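PDB 4XXF: fuculose-1-phosphate aldolase from Glaciozyma antarctica, which belongs to the class II aldolase and adducin family and binds a zinc ion. Local coordinates for residues A5-P10 with G237-S242; I75-E80 with R92-A97. One frame throughout, in Å; residues are numbered along the deposited sequence. Where two conformers were deposited one is given.

Interaction 1. Residues A5-P10 with G237-S242; sequences ALTKPP and GYFQAS
The Tyr238 ring lies against the backbone of Lys8 and Pro9. Lys8 C sits over one face, 3.6 Å above the ring plane and offset toward the rim, with Pro9 N over the same face. Leu6 O stands at the edge, near the ring plane, 3.6 Å from Tyr238 CD1. Leu6 O also meets the edge of the Phe239 ring, 3.6 Å from Phe239 CD1, so one carbonyl oxygen faces C-H groups of two aromatic rings. Tyr238 CG lies anti to the backbone N (chi1 -165°), which carries it out toward the Thr7 carbonyl. Further out, the Pro9 ring crosses the tyrosine ring at a slant, and Pro9 CG is 3.7 Å from Tyr238 CE2. The phenol oxygen is close to the proline backbone, with Tyr238 OH 3.2 Å from Pro9 CA. At the root of the side chain, Thr7 O lies 3.3 Å from Tyr238 CB. Leu6 CB is 3.8 Å from Phe239 CE1. Thr7 adds its methyl group, CG2, near Phe239 CB. The hydroxyl OG1 of Thr7 is used elsewhere, in hydrogen bonds with Ala4 O and Gln235 NE2. Phe239 also makes an edge-to-face contact with Phe62 of the second subunit, whose Ile93 packs on Leu6. Two aromatic rings of the C-terminal helix 234-256 thus pack on the backbone carbonyls and small apolar groups of an irregular N-terminal segment, beside a subunit interface of this AraD-like fold.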
ATOM      1  N   ALA A   5      22.476 -26.952  -1.059  1.00 27.00           N
ATOM      2  CA  ALA A   5      23.039 -26.075  -2.088  1.00 26.09           C
ATOM      3  C   ALA A   5      22.278 -24.759  -2.204  1.00 26.38           C
ATOM      4  O   ALA A   5      22.816 -23.754  -2.674  1.00 28.31           O
ATOM      5  CB  ALA A   5      23.054 -26.784  -3.435  1.00 31.97           C
ATOM      6  N   LEU A   6      21.021 -24.770  -1.779  1.00 24.29           N
ATOM      7  CA  LEU A   6      20.176 -23.589  -1.882  1.00 20.41           C
ATOM      8  C   LEU A   6      20.337 -22.656  -0.685  1.00 21.48           C
ATOM      9  O   LEU A   6      19.796 -21.557  -0.683  1.00 19.19           O
ATOM     10  CB  LEU A   6      18.710 -24.003  -2.023  1.00 23.91           C
ATOM     11  CG  LEU A   6      18.360 -24.809  -3.276  1.00 24.35           C
ATOM     12  CD1 LEU A   6      16.938 -25.321  -3.187  1.00 24.39           C
ATOM     13  CD2 LEU A   6      18.550 -23.970  -4.529  1.00 30.88           C
ATOM     14  N   THR A   7      21.086 -23.090   0.325  1.00 22.35           N
ATOM     15  CA  THR A   7      21.215 -22.322   1.559  1.00 24.15           C
ATOM     16  C   THR A   7      22.587 -21.684   1.680  1.00 21.94           C
ATOM     17  O   THR A   7      22.928 -21.110   2.713  1.00 22.06           O
ATOM     18  CB  THR A   7      20.979 -23.193   2.801  1.00 23.42           C
ATOM     19  OG1 THR A   7      22.044 -24.146   2.927  1.00 25.01           O
ATOM     20  CG2 THR A   7      19.654 -23.929   2.705  1.00 25.26           C
ATOM     21  N   LYS A   8      23.377 -21.805   0.619  1.00 23.25           N
ATOM     22  CA  LYS A   8      24.732 -21.268   0.589  1.00 23.32           C
ATOM     23  C   LYS A   8      24.988 -20.598  -0.746  1.00 24.53           C
ATOM     24  O   LYS A   8      24.363 -20.957  -1.741  1.00 22.78           O
ATOM     25  CB  LYS A   8      25.771 -22.374   0.810  1.00 28.77           C
ATOM     26  CG  LYS A   8      25.604 -23.198   2.079  1.00 33.19           C
ATOM     27  CD  LYS A   8      26.554 -24.394   2.065  1.00 36.99           C
ATOM     28  CE  LYS A   8      26.174 -25.422   3.122  1.00 41.50           C
ATOM     29  NZ  LYS A   8      26.865 -26.730   2.921  1.00 43.96           N
ATOM     30  N   PRO A   9      25.919 -19.634  -0.783  1.00 22.37           N
ATOM     31  CA  PRO A   9      26.292 -19.007  -2.054  1.00 23.03           C
ATOM     32  C   PRO A   9      26.902 -20.023  -3.016  1.00 23.83           C
ATOM     33  O   PRO A   9      27.373 -21.073  -2.575  1.00 24.24           O
ATOM     34  CB  PRO A   9      27.336 -17.956  -1.644  1.00 27.01           C
ATOM     35  CG  PRO A   9      27.131 -17.745  -0.188  1.00 32.69           C
ATOM     36  CD  PRO A   9      26.635 -19.042   0.362  1.00 28.25           C
ATOM     37  N   PRO A  10      26.905 -19.720  -4.320  1.00 22.98           N
ATOM     38  CA  PRO A  10      27.610 -20.609  -5.253  1.00 24.49           C
ATOM     39  C   PRO A  10      29.119 -20.623  -5.001  1.00 26.97           C
ATOM     40  O   PRO A  10      29.638 -19.724  -4.344  1.00 26.66           O
ATOM     41  CB  PRO A  10      27.291 -20.007  -6.624  1.00 28.11           C
ATOM     42  CG  PRO A  10      26.961 -18.581  -6.342  1.00 31.08           C
ATOM     43  CD  PRO A  10      26.293 -18.567  -5.001  1.00 31.10           C
ATOM     44  N   GLY A 237      18.863 -17.965   7.065  1.00 13.65           N
ATOM     45  CA  GLY A 237      18.741 -16.606   6.568  1.00 14.20           C
ATOM     46  C   GLY A 237      18.958 -16.520   5.075  1.00 13.73           C
ATOM     47  O   GLY A 237      18.195 -15.871   4.360  1.00 14.09           O
ATOM     48  N   TYR A 238      20.002 -17.200   4.604  1.00 12.48           N
ATOM     49  CA  TYR A 238      20.293 -17.249   3.180  1.00 12.91           C
ATOM     50  C   TYR A 238      19.066 -17.748   2.407  1.00 12.66           C
ATOM     51  O   TYR A 238      18.634 -17.152   1.417  1.00 13.33           O
ATOM     52  CB  TYR A 238      21.513 -18.151   2.910  1.00 14.75           C
ATOM     53  CG  TYR A 238      22.074 -17.965   1.522  1.00 14.14           C
ATOM     54  CD1 TYR A 238      21.548 -18.648   0.432  1.00 14.95           C
ATOM     55  CD2 TYR A 238      23.090 -17.056   1.299  1.00 14.98           C
ATOM     56  CE1 TYR A 238      22.043 -18.441  -0.848  1.00 14.32           C
ATOM     57  CE2 TYR A 238      23.587 -16.840   0.035  1.00 15.19           C
ATOM     58  CZ  TYR A 238      23.061 -17.526  -1.031  1.00 15.05           C
ATOM     59  OH  TYR A 238      23.577 -17.272  -2.283  1.00 17.49           O
ATOM     60  N   PHE A 239      18.491 -18.846   2.876  1.00 13.03           N
ATOM     61  CA  PHE A 239      17.354 -19.445   2.186  1.00 12.70           C
ATOM     62  C   PHE A 239      16.102 -18.557   2.273  1.00 13.16           C
ATOM     63  O   PHE A 239      15.357 -18.399   1.295  1.00 12.73           O
ATOM     64  CB  PHE A 239      17.078 -20.833   2.770  1.00 14.32           C
ATOM     65  CG  PHE A 239      16.140 -21.668   1.950  1.00 14.12           C
ATOM     66  CD1 PHE A 239      16.498 -22.092   0.680  1.00 17.25           C
ATOM     67  CD2 PHE A 239      14.918 -22.067   2.462  1.00 19.10           C
ATOM     68  CE1 PHE A 239      15.635 -22.875  -0.075  1.00 18.73           C
ATOM     69  CE2 PHE A 239      14.054 -22.852   1.709  1.00 19.20           C
ATOM     70  CZ  PHE A 239      14.423 -23.257   0.443  1.00 17.29           C
ATOM     71  N   GLN A 240      15.872 -17.959   3.435  1.00 13.21           N
ATOM     72  CA  GLN A 240      14.688 -17.125   3.621  1.00 13.78           C
ATOM     73  C   GLN A 240      14.713 -15.864   2.735  1.00 12.54           C
ATOM     74  O   GLN A 240      13.653 -15.363   2.351  1.00 12.90           O
ATOM     75  CB  GLN A 240      14.532 -16.760   5.103  1.00 13.85           C
ATOM     76  CG  GLN A 240      13.972 -17.907   5.951  1.00 14.26           C
ATOM     77  CD  GLN A 240      14.107 -17.683   7.453  1.00 15.35           C
ATOM     78  OE1 GLN A 240      15.217 -17.592   7.989  1.00 19.31           O
ATOM     79  NE2 GLN A 240      12.979 -17.604   8.139  1.00 14.99           N
ATOM     80  N   ALA A 241      15.902 -15.383   2.376  1.00 11.45           N
ATOM     81  CA  ALA A 241      16.026 -14.244   1.467  1.00 11.39           C
ATOM     82  C   ALA A 241      15.821 -14.639   0.010  1.00 12.02           C
ATOM     83  O   ALA A 241      15.537 -13.774  -0.819  1.00 12.12           O
ATOM     84  CB  ALA A 241      17.398 -13.585   1.612  1.00 15.38           C
ATOM     85  N   SER A 242      15.984 -15.920  -0.322  1.00 11.55           N
ATOM     86  CA  SER A 242      16.117 -16.300  -1.732  1.00 11.41           C
ATOM     87  C   SER A 242      14.944 -15.895  -2.652  1.00 11.97           C
ATOM     88  O   SER A 242      15.207 -15.446  -3.761  1.00 12.03           O
ATOM     89  CB  SER A 242      16.416 -17.806  -1.849  1.00 12.89           C
ATOM     90  OG  SER A 242      15.377 -18.632  -1.368  1.00 13.37           O
TER

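Interaction 2. Residues I75-E80 with R92-A97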
ATOM      1  N   ILE A  75      30.720   2.010  -5.146  1.00 13.75           N
ATOM      2  CA  ILE A  75      32.054   2.529  -4.878  1.00 14.43           C
ATOM      3  C   ILE A  75      32.779   1.657  -3.870  1.00 13.96           C
ATOM      4  O   ILE A  75      32.153   0.965  -3.063  1.00 14.30           O
ATOM      5  CB  ILE A  75      32.013   3.984  -4.359  1.00 13.48           C
ATOM      6  CG1 ILE A  75      31.009   4.137  -3.213  1.00 15.56           C
ATOM      7  CG2 ILE A  75      31.689   4.951  -5.503  1.00 18.16           C
ATOM      8  CD1 ILE A  75      31.130   5.450  -2.455  1.00 16.26           C
ATOM      9  N   LEU A  76      34.101   1.703  -3.929  1.00 14.75           N
ATOM     10  CA  LEU A  76      34.961   0.967  -3.022  1.00 14.12           C
ATOM     11  C   LEU A  76      35.554   1.937  -2.014  1.00 18.17           C
ATOM     12  O   LEU A  76      36.078   2.982  -2.392  1.00 18.22           O
ATOM     13  CB  LEU A  76      36.066   0.262  -3.800  1.00 17.28           C
ATOM     14  CG  LEU A  76      37.047  -0.606  -3.016  1.00 17.97           C
ATOM     15  CD1 LEU A  76      36.353  -1.813  -2.402  1.00 20.74           C
ATOM     16  CD2 LEU A  76      38.180  -1.050  -3.934  1.00 20.21           C
ATOM     17  N   VAL A  77      35.456   1.592  -0.734  1.00 15.93           N
ATOM     18  CA  VAL A  77      35.845   2.462   0.366  0.81 16.53           C
ATOM     19  C   VAL A  77      36.781   1.697   1.308  1.00 19.68           C
ATOM     20  O   VAL A  77      36.539   0.517   1.575  1.00 19.91           O
ATOM     21  CB  VAL A  77      34.588   2.961   1.130  0.81 18.32           C
ATOM     22  CG1 VAL A  77      34.969   3.858   2.296  0.81 20.13           C
ATOM     23  CG2 VAL A  77      33.650   3.698   0.182  0.81 17.85           C
ATOM     24  N   ASN A  78      37.828   2.339   1.821  1.00 17.07           N
ATOM     25  CA  ASN A  78      38.667   1.627   2.777  1.00 19.77           C
ATOM     26  C   ASN A  78      38.102   1.800   4.192  1.00 22.39           C
ATOM     27  O   ASN A  78      37.065   2.445   4.385  1.00 21.63           O
ATOM     28  CB  ASN A  78      40.149   2.050   2.679  1.00 19.60           C
ATOM     29  CG  ASN A  78      40.399   3.498   3.066  1.00 21.85           C
ATOM     30  OD1 ASN A  78      39.553   4.157   3.656  1.00 24.59           O
ATOM     31  ND2 ASN A  78      41.586   3.990   2.733  1.00 25.35           N
ATOM     32  N   GLN A  79      38.747   1.172   5.166  1.00 23.46           N
ATOM     33  CA  GLN A  79      38.212   1.115   6.523  1.00 24.78           C
ATOM     34  C   GLN A  79      37.976   2.505   7.103  1.00 31.04           C
ATOM     35  O   GLN A  79      37.037   2.706   7.873  1.00 25.61           O
ATOM     36  CB  GLN A  79      39.153   0.330   7.435  1.00 27.37           C
ATOM     37  CG  GLN A  79      38.512  -0.133   8.734  1.00 32.66           C
ATOM     38  CD  GLN A  79      37.877  -1.512   8.626  1.00 37.50           C
ATOM     39  OE1 GLN A  79      38.485  -2.450   8.107  1.00 37.65           O
ATOM     40  NE2 GLN A  79      36.652  -1.640   9.124  1.00 35.22           N
ATOM     41  N   GLU A  80      38.820   3.462   6.724  1.00 29.62           N
ATOM     42  CA  GLU A  80      38.742   4.803   7.293  1.00 35.07           C
ATOM     43  C   GLU A  80      37.877   5.769   6.478  1.00 33.27           C
ATOM     44  O   GLU A  80      37.804   6.956   6.790  1.00 37.27           O
ATOM     45  CB  GLU A  80      40.150   5.392   7.474  1.00 35.70           C
ATOM     46  CG  GLU A  80      41.038   5.410   6.230  1.00 44.96           C
ATOM     47  CD  GLU A  80      42.012   4.238   6.168  1.00 48.18           C
ATOM     48  OE1 GLU A  80      43.208   4.469   5.859  1.00 45.39           O
ATOM     49  OE2 GLU A  80      41.583   3.088   6.413  1.00 40.69           O
ATOM     50  N   ARG A  92      31.378   9.857  -6.795  1.00 19.61           N
ATOM     51  CA  ARG A  92      32.304   8.995  -6.079  1.00 17.82           C
ATOM     52  C   ARG A  92      32.415   9.516  -4.657  1.00 17.43           C
ATOM     53  O   ARG A  92      33.461   9.998  -4.218  1.00 20.98           O
ATOM     54  CB  ARG A  92      33.650   8.944  -6.798  1.00 21.04           C
ATOM     55  CG  ARG A  92      33.536   8.142  -8.082  1.00 20.58           C
ATOM     56  CD  ARG A  92      34.727   8.264  -9.001  1.00 22.07           C
ATOM     57  NE  ARG A  92      34.520   7.379 -10.143  1.00 24.99           N
ATOM     58  CZ  ARG A  92      34.927   7.624 -11.379  1.00 27.61           C
ATOM     59  NH1 ARG A  92      35.589   8.740 -11.658  1.00 32.15           N
ATOM     60  NH2 ARG A  92      34.673   6.745 -12.340  1.00 32.64           N
ATOM     61  N   ILE A  93      31.289   9.405  -3.955  1.00 18.04           N
ATOM     62  CA  ILE A  93      31.143   9.954  -2.615  0.54 17.48           C
ATOM     63  C   ILE A  93      30.395   8.990  -1.715  1.00 16.73           C
ATOM     64  O   ILE A  93      29.466   8.307  -2.141  1.00 15.92           O
ATOM     65  CB  ILE A  93      30.401  11.313  -2.623  0.54 18.52           C
ATOM     66  CG1 ILE A  93      29.074  11.205  -3.380  0.54 18.53           C
ATOM     67  CG2 ILE A  93      31.274  12.398  -3.223  0.54 21.98           C
ATOM     68  CD1 ILE A  93      28.178  12.420  -3.203  0.54 22.87           C
ATOM     69  N   VAL A  94      30.821   8.927  -0.460  1.00 19.44           N
ATOM     70  CA  VAL A  94      30.190   8.073   0.531  1.00 18.96           C
ATOM     71  C   VAL A  94      29.598   8.945   1.634  1.00 21.26           C
ATOM     72  O   VAL A  94      30.138  10.002   1.959  1.00 22.64           O
ATOM     73  CB  VAL A  94      31.199   7.042   1.124  1.00 18.30           C
ATOM     74  CG1 VAL A  94      32.259   7.732   1.994  1.00 21.78           C
ATOM     75  CG2 VAL A  94      30.477   5.957   1.911  1.00 21.78           C
ATOM     76  N   ASN A  95      28.460   8.528   2.176  1.00 19.31           N
ATOM     77  CA  ASN A  95      27.944   9.124   3.400  1.00 23.02           C
ATOM     78  C   ASN A  95      28.843   8.656   4.552  1.00 19.14           C
ATOM     79  O   ASN A  95      28.760   7.505   4.975  1.00 19.42           O
ATOM     80  CB  ASN A  95      26.477   8.722   3.585  1.00 27.02           C
ATOM     81  CG  ASN A  95      25.940   8.992   4.987  1.00 30.36           C
ATOM     82  OD1 ASN A  95      26.537   9.711   5.786  1.00 37.73           O
ATOM     83  ND2 ASN A  95      24.784   8.409   5.280  1.00 37.00           N
ATOM     84  N   LEU A  96      29.715   9.535   5.045  1.00 22.32           N
ATOM     85  CA  LEU A  96      30.793   9.093   5.936  1.00 27.00           C
ATOM     86  C   LEU A  96      30.293   8.614   7.293  1.00 26.55           C
ATOM     87  O   LEU A  96      30.659   7.528   7.738  1.00 23.65           O
ATOM     88  CB  LEU A  96      31.834  10.205   6.140  1.00 25.80           C
ATOM     89  CG  LEU A  96      33.073   9.788   6.948  1.00 30.22           C
ATOM     90  CD1 LEU A  96      33.853   8.688   6.233  1.00 29.66           C
ATOM     91  CD2 LEU A  96      33.981  10.976   7.249  1.00 33.04           C
ATOM     92  N   ALA A  97      29.465   9.419   7.951  1.00 29.79           N
ATOM     93  CA  ALA A  97      28.997   9.084   9.292  1.00 31.39           C
ATOM     94  C   ALA A  97      28.305   7.730   9.281  1.00 28.81           C
ATOM     95  O   ALA A  97      28.580   6.868  10.120  1.00 26.09           O
ATOM     96  CB  ALA A  97      28.061  10.161   9.818  1.00 35.25           C
TER
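The edge strand 75-78 of the central mixed sheet meets the segment that leads into helix 96-108. Within this chain the strand is outermost. The end-to-end directions from CA of Ile75 to CA of Glu80 and from CA of Arg92 to CA of Leu96 are 37° apart. Ile75 reaches across with two branches. Its CD1 touches both the carbonyl oxygen of Ile93, with CD1 to O 3.3 Å, and Val94 CB, at 3.9 Å. Its CG2 takes the Arg92 end, 4.1 Å from Arg92 CA. On Ile75, CG1 stands between the backbone N and the carbonyl carbon (chi1 49°). The next torsion (chi2 167°) extends CD1 away from CA, toward Ile93 and Val94. Val77, two residues along the strand, points to the same side. In the conformer given, its CG2 is 4.3 Å from Val94 CB, but a second conformer was deposited and this approach is doubtful. Val94 also touches Phe99 of helix 96-108. Near the far end, Leu96 CD1 comes 4.3 Å from Glu80 O. Asn95 holds the N-cap position of the helix, and its OD1 makes a weak hydrogen bond with Gly98 N. The charged end of Arg92 turns to other partners: it forms a salt bridge with Glu89 and hydrogen bonds with Gly86 O and Gly87 O. Backbone pairing is likewise made elsewhere, Ile75 with Val59 and Val77 with Phe57 of the neighbouring strand, and Ile93 with Phe62. The two segments are joined by methyl groups packed against Val94 and against backbone atoms. The contact itself is therefore apolar and without hydrogen bonds, and the polar groups of Arg92, Asn95 and the strand backbone find their partners outside it.

From the N terminus, residues 5-10 come first, in the loop before helix 15-36. The chain then builds the strands 45-49 and 56-59 and reaches strand 75-78. Interaction 2 closes a short loop here, with 11 residues between its segments, and joins the sheet edge to the start of helix 96-108. The rest of the sheet and the helices 190-213 and 221-231 follow. Interaction 1 closes at residues 237-242, after 226 intervening residues, and brings the N-terminal segment to helix 234-256. Interaction 2 falls wholly within this long loop, so the two nest and do not cross. Their centres are 28 Å apart, and they do not touch.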